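Local coordinates for HydG protein (Carboxydothermus hydrogenoformans, PDB 4RTB), which is a radical SAM maturase of [FeFe]-hydrogenase, probably a CO and cyanide synthase, that binds a [4Fe-4S] cluster and S-adenosylmethionine, at residues Arg31-Val36 / Asp256-Leu261; Ala70-Glu75 / Asp303-Lys308. All coordinates share one frame; numbering follows the deposited sequence.

Contact 1: residues Arg31-Val36 / Asp256-Leu261; sequences RTYEIV and DPLFEL
Y33 and F259 mark the point where the backbones of 31-36 and 256-261 come nearest, with 6.2 Å between Y33 CA and F259 CA. Both segments are helical, apart from D256 at the N-cap position, and their axes pass at 10.1 Å with N-to-C directions 136° apart, about midway between perpendicular and antiparallel.

The phenol of Y33 carries most of the contact. With CG anti to the backbone N (chi1 178°), its ring reaches out from helix 23-39 and presents one face to F259. The phenyl group of F259 meets that face with its edge, a T-shaped pair whose planes stand at 84° and whose centroids are 5.2 Å apart. Within it, F259 CD1 sits 3.5 Å from Y33 CG, so the phenyl edge lies over the root of the tyrosine ring and not over its hydroxyl end.

Helix 257-275 lies between the parallel strands 246-249 and 281-283, as one beta-alpha-beta unit of the radical SAM barrel. The N-terminal helix 23-39 lies against the first turn of this barrel helix, on its outer side.

L258 fills the next position. Its CD2 approaches the Y33 ring obliquely, 3.9 Å from Y33 CE2, and the same methyl touches V36 CG1 at 3.8 Å. One leucine branch thereby bridges two residues on successive turns of helix 23-39, while F69 of helix 62-70 packs on L258 as well. At the far end of the phenol the surroundings become polar. The carboxylate of D256 lies at the ring edge, with D256 OD1 3.7 Å from Y33 CE2; Y33 OH is 3.6 Å from D256 CG, a van der Waals approach. D256 also rests on Y299, and F259 on N212.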
ATOM      1  N   ARG A  31       8.048 -17.562 -17.919  1.00 85.21           N
ATOM      2  CA  ARG A  31       8.123 -17.565 -19.383  1.00 89.91           C
ATOM      3  C   ARG A  31       8.182 -16.137 -19.887  1.00 93.19           C
ATOM      4  O   ARG A  31       9.069 -15.775 -20.664  1.00 93.35           O
ATOM      5  CB  ARG A  31       6.928 -18.277 -20.027  1.00 90.45           C
ATOM      6  CG  ARG A  31       6.178 -19.238 -19.132  1.00 92.56           C
ATOM      7  N   THR A  32       7.231 -15.335 -19.416  1.00 92.91           N
ATOM      8  CA  THR A  32       7.170 -13.917 -19.729  1.00 94.31           C
ATOM      9  C   THR A  32       8.528 -13.267 -19.510  1.00 96.47           C
ATOM     10  O   THR A  32       9.085 -12.658 -20.428  1.00103.74           O
ATOM     11  CB  THR A  32       6.115 -13.194 -18.872  1.00 93.13           C
ATOM     12  OG1 THR A  32       4.836 -13.814 -19.060  1.00 92.67           O
ATOM     13  CG2 THR A  32       6.026 -11.727 -19.260  1.00 93.65           C
ATOM     14  N   TYR A  33       9.071 -13.439 -18.307  1.00 90.05           N
ATOM     15  CA  TYR A  33      10.342 -12.818 -17.953  1.00 95.65           C
ATOM     16  C   TYR A  33      11.437 -13.231 -18.923  1.00100.25           C
ATOM     17  O   TYR A  33      12.326 -12.442 -19.234  1.00 99.75           O
ATOM     18  CB  TYR A  33      10.747 -13.177 -16.524  1.00 96.84           C
ATOM     19  CG  TYR A  33      12.082 -12.603 -16.112  1.00 98.85           C
ATOM     20  CD1 TYR A  33      13.200 -13.417 -15.983  1.00100.05           C
ATOM     21  CD2 TYR A  33      12.227 -11.245 -15.858  1.00 98.90           C
ATOM     22  CE1 TYR A  33      14.423 -12.896 -15.608  1.00100.77           C
ATOM     23  CE2 TYR A  33      13.446 -10.716 -15.482  1.00100.79           C
ATOM     24  CZ  TYR A  33      14.541 -11.547 -15.359  1.00101.76           C
ATOM     25  OH  TYR A  33      15.758 -11.027 -14.986  1.00107.16           O
ATOM     26  N   GLU A  34      11.367 -14.464 -19.412  1.00102.08           N
ATOM     27  CA  GLU A  34      12.312 -14.908 -20.424  1.00104.07           C
ATOM     28  C   GLU A  34      12.052 -14.152 -21.719  1.00 98.76           C
ATOM     29  O   GLU A  34      12.946 -13.481 -22.246  1.00103.50           O
ATOM     30  CB  GLU A  34      12.207 -16.418 -20.649  1.00107.92           C
ATOM     31  N   ILE A  35      10.813 -14.243 -22.202  1.00 91.83           N
ATOM     32  CA  ILE A  35      10.423 -13.653 -23.478  1.00 92.55           C
ATOM     33  C   ILE A  35      10.840 -12.192 -23.558  1.00 96.45           C
ATOM     34  O   ILE A  35      11.595 -11.806 -24.456  1.00 99.05           O
ATOM     35  CB  ILE A  35       8.904 -13.755 -23.713  1.00 89.15           C
ATOM     36  CG1 ILE A  35       8.466 -15.220 -23.761  1.00 84.97           C
ATOM     37  CG2 ILE A  35       8.521 -13.051 -25.000  1.00 95.47           C
ATOM     38  CD1 ILE A  35       6.978 -15.403 -23.971  1.00 82.55           C
ATOM     39  N   VAL A  36      10.358 -11.402 -22.601  1.00 91.94           N
ATOM     40  CA  VAL A  36      10.717  -9.994 -22.483  1.00 92.72           C
ATOM     41  C   VAL A  36      12.211  -9.762 -22.689  1.00102.47           C
ATOM     42  O   VAL A  36      12.603  -8.912 -23.494  1.00112.38           O
ATOM     43  CB  VAL A  36      10.308  -9.426 -21.108  1.00 89.69           C
ATOM     44  CG1 VAL A  36      10.833  -8.012 -20.938  1.00 89.08           C
ATOM     45  CG2 VAL A  36       8.796  -9.461 -20.937  1.00 88.89           C
ATOM     46  N   ASP A 256      15.356  -8.752  -9.463  1.00 94.03           N
ATOM     47  CA  ASP A 256      15.125  -7.963 -10.668  1.00 95.31           C
ATOM     48  C   ASP A 256      13.717  -7.381 -10.626  1.00 88.89           C
ATOM     49  O   ASP A 256      12.738  -8.125 -10.604  1.00 86.89           O
ATOM     50  CB  ASP A 256      15.321  -8.813 -11.924  1.00104.14           C
ATOM     51  CG  ASP A 256      15.629  -7.979 -13.153  1.00108.14           C
ATOM     52  OD1 ASP A 256      14.683  -7.604 -13.878  1.00106.02           O
ATOM     53  OD2 ASP A 256      16.822  -7.698 -13.393  1.00112.63           O
ATOM     54  N   PRO A 257      13.617  -6.045 -10.609  1.00 83.30           N
ATOM     55  CA  PRO A 257      12.352  -5.328 -10.414  1.00 76.31           C
ATOM     56  C   PRO A 257      11.325  -5.692 -11.483  1.00 75.09           C
ATOM     57  O   PRO A 257      10.122  -5.737 -11.206  1.00 69.30           O
ATOM     58  CB  PRO A 257      12.761  -3.853 -10.521  1.00 70.95           C
ATOM     59  CG  PRO A 257      14.252  -3.843 -10.363  1.00 71.07           C
ATOM     60  CD  PRO A 257      14.721  -5.129 -10.933  1.00 76.07           C
ATOM     61  N   LEU A 258      11.815  -5.949 -12.693  1.00 78.25           N
ATOM     62  CA  LEU A 258      10.974  -6.377 -13.802  1.00 80.44           C
ATOM     63  C   LEU A 258      10.169  -7.617 -13.432  1.00 79.11           C
ATOM     64  O   LEU A 258       8.956  -7.685 -13.660  1.00 76.04           O
ATOM     65  CB  LEU A 258      11.834  -6.654 -15.040  1.00 79.99           C
ATOM     66  CG  LEU A 258      11.156  -7.346 -16.223  1.00 76.61           C
ATOM     67  CD1 LEU A 258       9.973  -6.527 -16.700  1.00 71.95           C
ATOM     68  CD2 LEU A 258      12.143  -7.580 -17.360  1.00 77.06           C
ATOM     69  N   PHE A 259      10.855  -8.588 -12.842  1.00 87.48           N
ATOM     70  CA  PHE A 259      10.234  -9.854 -12.493  1.00 88.77           C
ATOM     71  C   PHE A 259       9.153  -9.696 -11.425  1.00 85.30           C
ATOM     72  O   PHE A 259       8.087 -10.300 -11.529  1.00 82.94           O
ATOM     73  CB  PHE A 259      11.290 -10.851 -12.021  1.00 89.95           C
ATOM     74  CG  PHE A 259      10.770 -12.247 -11.867  1.00 95.61           C
ATOM     75  CD1 PHE A 259      10.792 -13.126 -12.936  1.00102.26           C
ATOM     76  CD2 PHE A 259      10.254 -12.679 -10.659  1.00 96.09           C
ATOM     77  CE1 PHE A 259      10.310 -14.413 -12.800  1.00106.29           C
ATOM     78  CE2 PHE A 259       9.768 -13.962 -10.520  1.00101.72           C
ATOM     79  CZ  PHE A 259       9.799 -14.831 -11.590  1.00105.71           C
ATOM     80  N   GLU A 260       9.433  -8.896 -10.400  1.00 82.74           N
ATOM     81  CA  GLU A 260       8.473  -8.677  -9.321  1.00 82.69           C
ATOM     82  C   GLU A 260       7.252  -7.899  -9.816  1.00 79.57           C
ATOM     83  O   GLU A 260       6.114  -8.217  -9.455  1.00 76.54           O
ATOM     84  CB  GLU A 260       9.136  -7.944  -8.149  1.00 87.35           C
ATOM     85  CG  GLU A 260       9.379  -8.808  -6.913  1.00 97.00           C
ATOM     86  CD  GLU A 260      10.664  -9.617  -6.985  1.00 98.66           C
ATOM     87  OE1 GLU A 260      11.757  -9.014  -6.897  1.00102.08           O
ATOM     88  OE2 GLU A 260      10.583 -10.856  -7.123  1.00 93.21           O
ATOM     89  N   LEU A 261       7.499  -6.882 -10.640  1.00 75.56           N
ATOM     90  CA  LEU A 261       6.426  -6.111 -11.263  1.00 71.65           C
ATOM     91  C   LEU A 261       5.512  -7.007 -12.089  1.00 69.61           C
ATOM     92  O   LEU A 261       4.286  -6.925 -11.988  1.00 70.28           O
ATOM     93  CB  LEU A 261       7.003  -5.003 -12.146  1.00 77.60           C
ATOM     94  CG  LEU A 261       6.030  -4.348 -13.133  1.00 71.56           C
ATOM     95  CD1 LEU A 261       4.902  -3.641 -12.396  1.00 63.58           C
ATOM     96  CD2 LEU A 261       6.770  -3.382 -14.044  1.00 70.68           C
TER

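Contact 2: residues Ala70-Glu75 / Asp303-Lys308; sequences ANDTEE and DHKFKK
A salt-bridge network of D72, K305 and K308 joins the turn between helices 62-70 and 74-91 to helix 303-316, one of the outer helices of the radical SAM barrel, placed between the parallel strands 281-283 and 321-324. D72 belongs to the linker itself: N71 is the first residue to leave the preceding helix, and T73 is the N-cap of the next, its OG1 accepting from L76 N. The closest CA pair, D72 CA and K305 CA, is 8.5 Å apart, and side chains bridge the gap.

The carboxylate of D72 is aimed at the barrel helix, with CG beside its own backbone N and anti to the carbonyl carbon (chi1 -68°). Two lysines one turn apart converge on it. K305 reaches it by a bent chain, turned at chi2 and again at chi4 (55°), crossing the aspartate at about a right angle; K305 NZ forms a salt bridge to D72 OD1 at 3.2 Å, whose hydrogen bond is weak. This lysine also forms a cation-pi contact with F69.

K308 arrives differently, extended beyond CG and running obliquely past D72. This arm of the network is less certain: K308 NZ and D72 OD2 are modelled too near each other, so the positions of both atoms are doubtful. As modelled, K308 NZ lies where helix 62-70 ends, by A68 O, N71 O and D72 OD2, a setting that would suit a positive charge. The aliphatic part of K308 packs on L80 and F81 of helix 74-91.

H304 flanks the network from the same helix. Its NE2 is hydrogen-bonded to D77 OD2, and the edge of its ring faces the aspartate, with H304 CD2 4.1 Å from D72 CG.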
ATOM      1  N   ALA A  70      11.371  -2.324 -18.720  1.00 85.77           N
ATOM      2  CA  ALA A  70      12.772  -2.642 -18.972  1.00 91.16           C
ATOM      3  C   ALA A  70      13.519  -1.552 -19.739  1.00102.32           C
ATOM      4  O   ALA A  70      14.698  -1.305 -19.484  1.00109.37           O
ATOM      5  CB  ALA A  70      12.872  -3.965 -19.720  1.00 89.09           C
ATOM      6  N   ASN A  71      12.829  -0.900 -20.672  1.00103.89           N
ATOM      7  CA  ASN A  71      13.467   0.064 -21.568  1.00100.69           C
ATOM      8  C   ASN A  71      13.196   1.519 -21.198  1.00100.57           C
ATOM      9  O   ASN A  71      12.047   1.919 -21.019  1.00 99.84           O
ATOM     10  CB  ASN A  71      13.010  -0.182 -23.006  1.00101.24           C
ATOM     11  CG  ASN A  71      13.357  -1.573 -23.498  1.00104.28           C
ATOM     12  OD1 ASN A  71      14.355  -1.767 -24.193  1.00110.10           O
ATOM     13  ND2 ASN A  71      12.535  -2.552 -23.137  1.00101.19           N
ATOM     14  N   ASP A  72      14.260   2.312 -21.102  1.00103.73           N
ATOM     15  CA  ASP A  72      14.132   3.728 -20.770  1.00109.24           C
ATOM     16  C   ASP A  72      14.403   4.635 -21.971  1.00111.97           C
ATOM     17  O   ASP A  72      15.556   4.911 -22.301  1.00115.15           O
ATOM     18  CB  ASP A  72      15.081   4.101 -19.624  1.00111.72           C
ATOM     19  CG  ASP A  72      14.691   3.459 -18.306  1.00113.58           C
ATOM     20  OD1 ASP A  72      15.537   3.416 -17.389  1.00116.70           O
ATOM     21  OD2 ASP A  72      13.538   2.994 -18.185  1.00110.54           O
ATOM     22  N   THR A  73      13.338   5.092 -22.625  1.00109.33           N
ATOM     23  CA  THR A  73      13.463   6.083 -23.691  1.00106.53           C
ATOM     24  C   THR A  73      12.580   7.284 -23.368  1.00105.18           C
ATOM     25  O   THR A  73      11.591   7.153 -22.649  1.00100.25           O
ATOM     26  CB  THR A  73      13.074   5.512 -25.071  1.00104.10           C
ATOM     27  OG1 THR A  73      11.664   5.655 -25.278  1.00109.91           O
ATOM     28  CG2 THR A  73      13.460   4.042 -25.183  1.00 96.23           C
ATOM     29  N   GLU A  74      12.936   8.450 -23.899  1.00105.13           N
ATOM     30  CA  GLU A  74      12.216   9.685 -23.595  1.00104.31           C
ATOM     31  C   GLU A  74      10.735   9.598 -23.954  1.00100.95           C
ATOM     32  O   GLU A  74       9.864   9.834 -23.110  1.00103.38           O
ATOM     33  CB  GLU A  74      12.855  10.866 -24.326  1.00110.55           C
ATOM     34  N   GLU A  75      10.457   9.249 -25.207  1.00 96.59           N
ATOM     35  CA  GLU A  75       9.086   9.154 -25.698  1.00 97.31           C
ATOM     36  C   GLU A  75       8.271   8.174 -24.864  1.00 99.38           C
ATOM     37  O   GLU A  75       7.204   8.517 -24.354  1.00101.71           O
ATOM     38  CB  GLU A  75       9.068   8.728 -27.169  1.00 97.20           C
ATOM     39  N   ASP A 303      14.762   6.174  -8.829  1.00 87.80           N
ATOM     40  CA  ASP A 303      13.543   6.970  -8.708  1.00 86.32           C
ATOM     41  C   ASP A 303      12.713   6.915  -9.981  1.00 81.47           C
ATOM     42  O   ASP A 303      11.490   6.745  -9.937  1.00 80.99           O
ATOM     43  CB  ASP A 303      13.885   8.424  -8.379  1.00 92.58           C
ATOM     44  CG  ASP A 303      14.207   8.629  -6.915  1.00 98.24           C
ATOM     45  OD1 ASP A 303      13.425   8.158  -6.063  1.00 97.44           O
ATOM     46  OD2 ASP A 303      15.241   9.258  -6.614  1.00102.15           O
ATOM     47  N   HIS A 304      13.392   7.063 -11.112  1.00 78.12           N
ATOM     48  CA  HIS A 304      12.744   6.994 -12.411  1.00 80.19           C
ATOM     49  C   HIS A 304      12.041   5.654 -12.605  1.00 76.41           C
ATOM     50  O   HIS A 304      10.853   5.602 -12.937  1.00 67.90           O
ATOM     51  CB  HIS A 304      13.766   7.218 -13.526  1.00 84.01           C
ATOM     52  CG  HIS A 304      13.157   7.289 -14.887  1.00 91.00           C
ATOM     53  ND1 HIS A 304      12.481   8.402 -15.339  1.00 94.18           N
ATOM     54  CD2 HIS A 304      13.110   6.384 -15.892  1.00 95.89           C
ATOM     55  CE1 HIS A 304      12.049   8.182 -16.568  1.00 99.49           C
ATOM     56  NE2 HIS A 304      12.417   6.964 -16.926  1.00100.62           N
ATOM     57  N   LYS A 305      12.784   4.574 -12.391  1.00 81.05           N
ATOM     58  CA  LYS A 305      12.236   3.234 -12.549  1.00 83.81           C
ATOM     59  C   LYS A 305      11.084   3.002 -11.577  1.00 76.64           C
ATOM     60  O   LYS A 305      10.106   2.354 -11.924  1.00 70.93           O
ATOM     61  CB  LYS A 305      13.324   2.178 -12.353  1.00 88.42           C
ATOM     62  CG  LYS A 305      13.545   1.296 -13.575  1.00 94.44           C
ATOM     63  CD  LYS A 305      15.025   1.091 -13.853  1.00104.21           C
ATOM     64  CE  LYS A 305      15.243   0.139 -15.022  1.00113.61           C
ATOM     65  NZ  LYS A 305      14.521   0.575 -16.251  1.00113.69           N
ATOM     66  N   PHE A 306      11.198   3.549 -10.371  1.00 73.52           N
ATOM     67  CA  PHE A 306      10.124   3.474  -9.383  1.00 70.49           C
ATOM     68  C   PHE A 306       8.836   4.100  -9.921  1.00 74.99           C
ATOM     69  O   PHE A 306       7.759   3.477  -9.897  1.00 72.41           O
ATOM     70  CB  PHE A 306      10.545   4.172  -8.090  1.00 68.18           C
ATOM     71  CG  PHE A 306       9.768   3.738  -6.884  1.00 71.10           C
ATOM     72  CD1 PHE A 306       9.319   2.433  -6.767  1.00 78.97           C
ATOM     73  CD2 PHE A 306       9.483   4.634  -5.867  1.00 67.57           C
ATOM     74  CE1 PHE A 306       8.606   2.027  -5.656  1.00 78.34           C
ATOM     75  CE2 PHE A 306       8.768   4.238  -4.755  1.00 72.65           C
ATOM     76  CZ  PHE A 306       8.327   2.930  -4.647  1.00 80.05           C
ATOM     77  N   LYS A 307       8.962   5.335 -10.407  1.00 82.00           N
ATOM     78  CA  LYS A 307       7.846   6.037 -11.031  1.00 79.59           C
ATOM     79  C   LYS A 307       7.264   5.184 -12.156  1.00 75.48           C
ATOM     80  O   LYS A 307       6.045   5.128 -12.343  1.00 62.70           O
ATOM     81  CB  LYS A 307       8.297   7.405 -11.554  1.00 80.45           C
ATOM     82  CG  LYS A 307       8.690   8.385 -10.449  1.00 82.65           C
ATOM     83  CD  LYS A 307       9.855   9.293 -10.851  1.00 86.18           C
ATOM     84  CE  LYS A 307       9.445  10.374 -11.839  1.00 85.51           C
ATOM     85  NZ  LYS A 307      10.564  11.329 -12.098  1.00 91.24           N
ATOM     86  N   LYS A 308       8.141   4.496 -12.882  1.00 69.38           N
ATOM     87  CA  LYS A 308       7.708   3.549 -13.905  1.00 74.11           C
ATOM     88  C   LYS A 308       6.885   2.392 -13.335  1.00 77.90           C
ATOM     89  O   LYS A 308       5.919   1.953 -13.962  1.00 77.23           O
ATOM     90  CB  LYS A 308       8.912   2.990 -14.659  1.00 82.23           C
ATOM     91  CG  LYS A 308       9.186   3.665 -15.981  1.00 88.93           C
ATOM     92  CD  LYS A 308      10.261   2.917 -16.737  1.00 90.91           C
ATOM     93  CE  LYS A 308      10.327   3.367 -18.176  1.00 93.58           C
ATOM     94  NZ  LYS A 308      11.395   2.639 -18.906  1.00 96.78           N
TER

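In the fold
Both contacts attach the N-terminal helical region to outer helices of the barrel on the same side of the chain, their centres 15 Å apart. Contact 1 is buried and largely apolar, built on aromatic and leucine packing; contact 2 is at the surface and depends on charge, with lysines gathered round one aspartate. They use successive barrel helices, 257-275 and 303-316, which also touch each other through L261 on I309, L312 and L313. F69 of helix 62-70 ties them together, packing on L258 of contact 1 and forming the cation-pi pair with K305 of contact 2. Contact 1 lies nearer the cofactor site, F259 being about 11 Å from the S-adenosylmethionine-binding E209, side chain to side chain.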